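Side-chain contacts in B12-binding domain-containing protein (Kitasatospora setae, PDB 6WTE), which is a cobalamin-dependent radical SAM methylase, TsrM, that holds a [4Fe-4S] cluster and probably transfers methyl groups by a non-radical route: residues A[281-284]-A[285-288]; A[364-367]-A[368-372]; A[420-423]-A[424-428]; A[457-460]-A[461-464]. One frame throughout, in Å; residues are numbered along the deposited sequence.

Interaction 1: residues A[281-284]-A[285-288]; sequences AKNL and LREI
Arg286 and Asn283 meet obliquely on the outer side of helix 278-294. Their amide and guanidinium planes are turned 54° apart. Asn283 OD1 sits at the edge of the guanidinium, 3.1 Å from Arg286 NH1, but the hydrogen bond is bent and weak. The Arg286 chain is extended from CG to NE and runs back along the helix. CG lies anti to the carbonyl carbon (chi1 -70°), which starts the chain toward the preceding turn. There Arg286 NH1 also comes 3.6 Å from Lys282 CB. The firmer hold on the guanidinium is Glu317, which forms salt bridges with both Arg286 NH2 and Lys282 NZ. This shared carboxylate probably offsets the two like charges. On the buried side Leu284 and Ile288 are one turn apart. Leu284 CG and Ile288 CD1 approach to 4.3 Å, a loose apolar contact. Regular i to i+4 backbone bonds, such as Arg286 N to Lys282 O at 2.9 Å, carry these side chains. The helix belongs to the beta-alpha-beta unit of strand 266-269, helix 278-294 and strand 304-309. Leu284 packs on Val252 and Val253 of helix 249-261, and Leu285 on Phe318 and Leu322 of helix 316-325.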
# COMPACT_ATOMS: atom_id res chain seq x y z
N ALA A 281 17.53 7.38 -6.88
CA ALA A 281 17.62 5.92 -6.93
C ALA A 281 19.01 5.48 -7.39
O ALA A 281 19.61 4.57 -6.80
CB ALA A 281 16.55 5.36 -7.87
N LYS A 282 19.53 6.11 -8.44
CA LYS A 282 20.86 5.75 -8.94
C LYS A 282 21.94 6.08 -7.92
O LYS A 282 22.88 5.31 -7.74
CB LYS A 282 21.14 6.43 -10.27
CG LYS A 282 20.38 5.80 -11.42
CD LYS A 282 20.69 6.49 -12.74
CE LYS A 282 20.12 5.70 -13.91
NZ LYS A 282 20.47 6.35 -15.22
N ASN A 283 21.83 7.23 -7.24
CA ASN A 283 22.80 7.55 -6.20
C ASN A 283 22.74 6.55 -5.06
O ASN A 283 23.78 6.18 -4.48
CB ASN A 283 22.55 8.97 -5.66
CG ASN A 283 23.05 10.04 -6.60
OD1 ASN A 283 23.93 9.81 -7.42
ND2 ASN A 283 22.48 11.24 -6.48
N LEU A 284 21.54 6.09 -4.71
CA LEU A 284 21.40 5.08 -3.67
C LEU A 284 22.10 3.78 -4.06
O LEU A 284 22.83 3.19 -3.26
CB LEU A 284 19.92 4.82 -3.40
CG LEU A 284 19.70 3.86 -2.23
CD1 LEU A 284 20.02 4.59 -0.93
CD2 LEU A 284 18.27 3.35 -2.23
N LEU A 285 21.85 3.31 -5.29
CA LEU A 285 22.48 2.07 -5.74
C LEU A 285 23.99 2.20 -5.78
O LEU A 285 24.72 1.29 -5.36
CB LEU A 285 21.93 1.68 -7.11
CG LEU A 285 20.42 1.39 -7.11
CD1 LEU A 285 19.90 1.23 -8.53
CD2 LEU A 285 20.11 0.15 -6.28
N ARG A 286 24.49 3.35 -6.24
CA ARG A 286 25.93 3.59 -6.25
C ARG A 286 26.52 3.48 -4.85
O ARG A 286 27.60 2.91 -4.67
CB ARG A 286 26.23 4.97 -6.85
CG ARG A 286 25.96 5.08 -8.35
CD ARG A 286 26.41 6.43 -8.90
NE ARG A 286 26.06 6.59 -10.30
CZ ARG A 286 25.06 7.35 -10.75
NH1 ARG A 286 24.33 8.06 -9.89
NH2 ARG A 286 24.81 7.42 -12.05
N GLU A 287 25.83 4.03 -3.84
CA GLU A 287 26.34 3.93 -2.48
C GLU A 287 26.31 2.49 -1.97
O GLU A 287 27.25 2.05 -1.29
CB GLU A 287 25.55 4.85 -1.55
CG GLU A 287 25.94 4.75 -0.08
CD GLU A 287 27.38 5.16 0.19
OE1 GLU A 287 28.02 5.78 -0.70
OE2 GLU A 287 27.87 4.86 1.29
N ILE A 288 25.26 1.74 -2.31
CA ILE A 288 25.20 0.33 -1.92
C ILE A 288 26.38 -0.43 -2.52
O ILE A 288 27.05 -1.22 -1.84
CB ILE A 288 23.87 -0.29 -2.34
CG1 ILE A 288 22.70 0.34 -1.58
CG2 ILE A 288 23.89 -1.79 -2.10
CD1 ILE A 288 21.35 -0.13 -2.09

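Interaction 2: residues A[364-367]-A[368-372]; sequences VRLC and RERGI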
# COMPACT_ATOMS: atom_id res chain seq x y z
N VAL A 364 12.36 -5.41 -19.43
CA VAL A 364 12.41 -6.87 -19.31
C VAL A 364 13.68 -7.41 -19.94
O VAL A 364 14.35 -8.27 -19.36
CB VAL A 364 11.14 -7.49 -19.93
CG1 VAL A 364 11.28 -9.01 -20.02
CG2 VAL A 364 9.91 -7.11 -19.11
N ARG A 365 14.07 -6.88 -21.11
CA ARG A 365 15.31 -7.34 -21.75
C ARG A 365 16.53 -7.08 -20.87
O ARG A 365 17.36 -7.97 -20.66
CB ARG A 365 15.51 -6.67 -23.10
CG ARG A 365 16.91 -6.92 -23.66
CD ARG A 365 17.12 -6.31 -25.04
NE ARG A 365 16.95 -4.86 -25.05
CZ ARG A 365 17.91 -3.98 -24.78
NH1 ARG A 365 19.13 -4.39 -24.45
NH2 ARG A 365 17.65 -2.68 -24.83
N LEU A 366 16.68 -5.84 -20.39
CA LEU A 366 17.83 -5.49 -19.57
C LEU A 366 17.89 -6.35 -18.32
O LEU A 366 18.98 -6.78 -17.91
CB LEU A 366 17.78 -4.00 -19.19
CG LEU A 366 17.97 -2.98 -20.32
CD1 LEU A 366 17.79 -1.57 -19.79
CD2 LEU A 366 19.34 -3.13 -20.99
N CYS A 367 16.74 -6.62 -17.70
CA CYS A 367 16.74 -7.51 -16.54
C CYS A 367 17.11 -8.93 -16.95
O CYS A 367 17.91 -9.59 -16.26
CB CYS A 367 15.38 -7.49 -15.87
SG CYS A 367 15.00 -5.96 -14.99
N ARG A 368 16.56 -9.42 -18.06
CA ARG A 368 16.91 -10.76 -18.54
C ARG A 368 18.40 -10.88 -18.79
O ARG A 368 19.04 -11.86 -18.38
CB ARG A 368 16.13 -11.09 -19.81
CG ARG A 368 16.47 -12.46 -20.38
CD ARG A 368 15.81 -12.72 -21.73
NE ARG A 368 16.42 -11.94 -22.81
CZ ARG A 368 15.77 -11.07 -23.57
NH1 ARG A 368 16.41 -10.41 -24.52
NH2 ARG A 368 14.47 -10.87 -23.39
N GLU A 369 18.99 -9.88 -19.46
CA GLU A 369 20.42 -9.88 -19.73
C GLU A 369 21.26 -9.96 -18.46
O GLU A 369 22.41 -10.42 -18.51
CB GLU A 369 20.80 -8.63 -20.50
CG GLU A 369 20.21 -8.55 -21.90
CD GLU A 369 20.48 -7.21 -22.55
OE1 GLU A 369 20.89 -6.27 -21.83
OE2 GLU A 369 20.30 -7.10 -23.78
N ARG A 370 20.72 -9.53 -17.32
CA ARG A 370 21.48 -9.49 -16.08
C ARG A 370 20.99 -10.49 -15.05
O ARG A 370 21.41 -10.42 -13.89
CB ARG A 370 21.44 -8.07 -15.49
CG ARG A 370 22.20 -7.07 -16.33
CD ARG A 370 21.67 -5.64 -16.20
NE ARG A 370 22.41 -4.77 -17.11
CZ ARG A 370 22.21 -4.73 -18.42
NH1 ARG A 370 21.29 -5.50 -18.97
NH2 ARG A 370 22.95 -3.93 -19.19
N GLY A 371 20.14 -11.43 -15.43
CA GLY A 371 19.69 -12.43 -14.48
C GLY A 371 18.80 -11.88 -13.40
O GLY A 371 18.76 -12.43 -12.29
N ILE A 372 18.09 -10.80 -13.68
CA ILE A 372 17.14 -10.20 -12.76
C ILE A 372 15.75 -10.65 -13.16
O ILE A 372 15.35 -10.49 -14.32
CB ILE A 372 17.25 -8.66 -12.77
CG1 ILE A 372 18.62 -8.24 -12.24
CG2 ILE A 372 16.11 -8.01 -11.98
CD1 ILE A 372 18.89 -6.77 -12.46
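Cys367 O is gripped by two backbone donors from opposite faces of its carbonyl plane. Ile372 N reaches it at 2.9 Å and Arg370 N at 3.0 Å. The first bond belongs to a Schellman motif that ends helix 357-369, with Gly371 as the C-prime residue at positive phi. Its inner bond runs from Gly371 N to Arg368 O. The turn brings Ile372 back over the helix end, where its CG2 lies 3.8 Å from Cys367 SG. One residue earlier, Leu366 O takes a side-chain donor. Arg370 NH1 meets it at 2.8 Å, in the carbonyl plane and on a lone pair. The same NH1 forms a salt bridge with Glu369 OE1, using the anti lone pair of that oxygen. Glu369 OE2 accepts from Arg365 NH1 at 3.0 Å, a second salt bridge. OE2 is at the edge of this guanidinium, yet the nitrogen stands above the carboxylate plane. Arg365 bends at chi3 (60°) to bring NH1 there. Asp320 of helix 316-325 pairs with Arg370 NE. A methionine in place of Arg370 would probably leave Leu366 O without its side-chain donor and both Glu369 OE1 and Asp320 without their charge mate. The chemistry implies a helix end held twice, by the backbone turn and by an Arg365-Glu369-Arg370 network whose central carboxylate, with Asp320 beyond it, probably offsets part of the charge of the two guanidiniums.

Interaction 3: residues A[420-423]-A[424-428]; sequences GIEI and AEQCA. With EDO (1,2-ethanediol), chain J.
Residues 420-427 form the last turns of helix 418-427, with i to i+4 bonds such as Ala424 N to Gly420 O at 2.9 Å, and Ala428 then leaves the helix with positive phi. Glu422 and Gln426, one turn apart, carry the main side-chain contact. Gln426 NE2 donates to Glu422 OE2 at 3.1 Å, with an N-H...O angle of 157°. The oxygen accepts on its anti lone pair, the one directed away from OE1. The donor bond stays close to the amide plane, while the carboxylate and amide planes stand 76° apart. Glu422 starts with CG anti to the backbone N and then bends at chi2 (62°), which swings the carboxylate along the helix toward Gln426. Gln426 is extended beyond CG.

Its NE2 has a second partner, O2 of a 1,2-ethanediol, also at 3.1 Å. That bond is nearly straight. The diol probably comes from the crystallisation liquor. Replacing Gln426 by an alanine removes the amide, and Glu422 OE2 is likely to lose this donor, its carboxylate then freer to turn. A separate link uses water. One water donates to Ile421 O and to Glu425 OE2, the latter at 2.7 Å. Glu425 OE2 also forms a salt bridge with Arg451.

Ile423 packs on Leu413, just after strand 404-412. The buried side of the helix also faces strand 436-437, where Ile423 and Cys427 both touch Leu436.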
# COMPACT_ATOMS: atom_id res chain seq x y z
N GLY A 420 -12.14 8.39 -8.94
CA GLY A 420 -13.21 8.63 -7.99
C GLY A 420 -13.82 10.01 -8.13
O GLY A 420 -15.04 10.18 -8.08
N ILE A 421 -12.97 11.03 -8.32
CA ILE A 421 -13.44 12.40 -8.48
C ILE A 421 -14.28 12.52 -9.75
O ILE A 421 -15.39 13.08 -9.74
CB ILE A 421 -12.25 13.37 -8.51
CG1 ILE A 421 -11.55 13.38 -7.14
CG2 ILE A 421 -12.67 14.75 -8.95
CD1 ILE A 421 -10.18 14.06 -7.16
N GLU A 422 -13.77 11.99 -10.87
CA GLU A 422 -14.51 12.10 -12.12
C GLU A 422 -15.82 11.33 -12.08
O GLU A 422 -16.85 11.81 -12.58
CB GLU A 422 -13.64 11.62 -13.28
CG GLU A 422 -14.38 11.45 -14.60
CD GLU A 422 -14.98 12.75 -15.13
OE1 GLU A 422 -14.52 13.84 -14.73
OE2 GLU A 422 -15.90 12.67 -15.97
N ILE A 423 -15.82 10.14 -11.48
CA ILE A 423 -17.05 9.37 -11.40
C ILE A 423 -18.05 10.06 -10.48
O ILE A 423 -19.26 10.08 -10.77
CB ILE A 423 -16.75 7.93 -10.97
CG1 ILE A 423 -16.09 7.19 -12.14
CG2 ILE A 423 -18.02 7.22 -10.56
CD1 ILE A 423 -15.47 5.87 -11.78
N ALA A 424 -17.58 10.66 -9.39
CA ALA A 424 -18.48 11.46 -8.56
C ALA A 424 -19.05 12.64 -9.34
O ALA A 424 -20.24 12.97 -9.20
CB ALA A 424 -17.75 11.95 -7.30
N GLU A 425 -18.23 13.30 -10.16
CA GLU A 425 -18.73 14.38 -11.02
C GLU A 425 -19.84 13.88 -11.93
O GLU A 425 -20.84 14.58 -12.15
CB GLU A 425 -17.60 14.97 -11.85
CG GLU A 425 -16.64 15.86 -11.09
CD GLU A 425 -17.33 17.05 -10.44
OE1 GLU A 425 -18.31 17.57 -11.01
OE2 GLU A 425 -16.88 17.47 -9.36
N GLN A 426 -19.66 12.69 -12.51
CA GLN A 426 -20.68 12.17 -13.42
C GLN A 426 -21.99 11.91 -12.69
O GLN A 426 -23.07 12.07 -13.28
CB GLN A 426 -20.17 10.89 -14.08
CG GLN A 426 -18.98 11.13 -14.99
CD GLN A 426 -18.40 9.85 -15.52
OE1 GLN A 426 -18.93 8.76 -15.29
NE2 GLN A 426 -17.31 9.96 -16.26
N CYS A 427 -21.92 11.51 -11.42
CA CYS A 427 -23.13 11.34 -10.62
C CYS A 427 -23.76 12.68 -10.28
O CYS A 427 -24.99 12.81 -10.27
CB CYS A 427 -22.81 10.56 -9.35
SG CYS A 427 -22.33 8.84 -9.60
N ALA A 428 -22.93 13.68 -9.96
CA ALA A 428 -23.39 15.02 -9.60
C ALA A 428 -24.46 14.99 -8.50
O ALA A 428 -25.29 15.89 -8.40
CB ALA A 428 -23.92 15.78 -10.82
C1 EDO J . -14.07 7.81 -16.52
O1 EDO J . -13.88 8.37 -15.22
C2 EDO J . -15.39 7.05 -16.54
O2 EDO J . -16.15 7.47 -17.68
O HOH W 1 -16.22 15.19 -8.09

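Interaction 4: residues A[457-460]-A[461-464]; sequences AEYE and RQFM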
# COMPACT_ATOMS: atom_id res chain seq x y z
N ALA A 457 -15.49 14.08 5.72
CA ALA A 457 -15.92 12.74 6.10
C ALA A 457 -17.05 12.24 5.22
O ALA A 457 -17.05 11.07 4.82
CB ALA A 457 -16.34 12.71 7.57
N GLU A 458 -18.03 13.10 4.90
CA GLU A 458 -19.11 12.67 4.02
C GLU A 458 -18.58 12.30 2.65
O GLU A 458 -18.98 11.28 2.07
CB GLU A 458 -20.19 13.75 3.90
CG GLU A 458 -21.32 13.31 2.98
CD GLU A 458 -22.38 14.37 2.77
OE1 GLU A 458 -22.21 15.51 3.25
OE2 GLU A 458 -23.40 14.05 2.12
N TYR A 459 -17.69 13.12 2.09
CA TYR A 459 -17.15 12.84 0.76
C TYR A 459 -16.36 11.54 0.75
O TYR A 459 -16.39 10.79 -0.23
CB TYR A 459 -16.27 14.00 0.29
CG TYR A 459 -15.62 13.69 -1.04
CD1 TYR A 459 -16.39 13.57 -2.18
CD2 TYR A 459 -14.24 13.50 -1.15
CE1 TYR A 459 -15.83 13.28 -3.40
CE2 TYR A 459 -13.66 13.21 -2.38
CZ TYR A 459 -14.46 13.09 -3.50
OH TYR A 459 -13.91 12.80 -4.73
N GLU A 460 -15.65 11.25 1.85
CA GLU A 460 -14.80 10.07 1.87
C GLU A 460 -15.59 8.80 2.15
O GLU A 460 -15.34 7.75 1.54
CB GLU A 460 -13.69 10.25 2.90
CG GLU A 460 -12.74 11.39 2.57
CD GLU A 460 -11.82 11.75 3.72
OE1 GLU A 460 -11.86 11.06 4.76
OE2 GLU A 460 -11.07 12.73 3.60
N ARG A 461 -16.57 8.87 3.06
CA ARG A 461 -17.21 7.64 3.51
C ARG A 461 -18.09 7.01 2.43
O ARG A 461 -18.30 5.80 2.45
CB ARG A 461 -18.03 7.91 4.78
CG ARG A 461 -19.31 8.71 4.55
CD ARG A 461 -19.84 9.29 5.87
NE ARG A 461 -21.09 10.00 5.64
CZ ARG A 461 -21.45 11.12 6.26
NH1 ARG A 461 -20.65 11.69 7.16
NH2 ARG A 461 -22.62 11.68 5.97
N GLN A 462 -18.59 7.81 1.48
CA GLN A 462 -19.53 7.28 0.49
C GLN A 462 -18.88 6.24 -0.41
O GLN A 462 -19.59 5.45 -1.04
CB GLN A 462 -20.09 8.42 -0.37
CG GLN A 462 -19.03 9.15 -1.16
CD GLN A 462 -19.56 10.29 -2.01
OE1 GLN A 462 -20.73 10.32 -2.39
NE2 GLN A 462 -18.69 11.25 -2.32
N PHE A 463 -17.56 6.22 -0.50
CA PHE A 463 -16.91 5.21 -1.33
C PHE A 463 -16.81 3.86 -0.64
O PHE A 463 -16.45 2.87 -1.29
CB PHE A 463 -15.52 5.71 -1.74
CG PHE A 463 -15.57 6.85 -2.71
CD1 PHE A 463 -15.74 8.15 -2.26
CD2 PHE A 463 -15.46 6.63 -4.08
CE1 PHE A 463 -15.79 9.21 -3.13
CE2 PHE A 463 -15.52 7.69 -4.98
CZ PHE A 463 -15.68 8.98 -4.51
N MET A 464 -17.15 3.78 0.65
CA MET A 464 -17.09 2.54 1.41
C MET A 464 -18.38 2.19 2.13
O MET A 464 -18.60 1.00 2.43
CB MET A 464 -15.95 2.61 2.44
CG MET A 464 -15.64 1.31 3.15
SD MET A 464 -14.05 1.40 3.97
CE MET A 464 -12.94 1.47 2.57
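The Tyr459 ring takes the edge of Phe463 over one face, in a T-shaped (edge-to-face) stack with centroids 5.7 Å apart and planes at 78°. Phe463 CE1 is the atom that leans over the tyrosine, offset toward its rim. The carbonyl oxygens of Tyr459 and Glu460 lie at the Phe463 edge, close to the ring plane. The motif is the C-terminal end of the short helix 456-461, where the chain turns into the loop leading to strand 475-476. Beside the ring pair, Gln462 NE2 donates to Tyr459 O at 3.1 Å, in the carbonyl plane and on a lone pair. Gln462 CG sits between the backbone N and the carbonyl carbon (chi1 62°), and this folds the amide back over the last turn. NE2 donates also to Lys448 O, and the Tyr459 hydroxyl bonds to Pro415 O.

Arg461 folds back in the same sense. One face of its guanidinium rests on Glu458 CA. The Glu458 carboxylate is nearly parallel to it, with planes 16° apart, but the two groups do not bond. Glu458 OE1 accepts from Ala454 N and OE2 forms a salt bridge with Lys448, while Glu460 ties to helix 112-119 and to Tyr416. In the conformer given, the Met464 side chain is about 6 Å from the bound cobalamin. Closest between Glu458 and Arg461 side chains are Glu458 CG and Arg461 NH2, at 3.6 Å.

Overall arrangement
All four contacts are local and follow one another along the chain, without nesting or crossing. Interaction 1 lies within helix 278-294 and closes no loop. Interaction 2 ends helix 357-369 and turns the chain into strand 373-380. Both contact helix 316-325, though their nearest atoms stay about 9 Å apart. Interaction 3 ends helix 418-427, and interaction 4 ends helix 456-461. These two touch: Ile421 CG1 lies 3.4 Å from Tyr459 OH. Their centres lie about 41 to 44 Å from those of interactions 1 and 2. Interaction 4 also reaches helix 112-119, joining the radical SAM region to the B12-binding region.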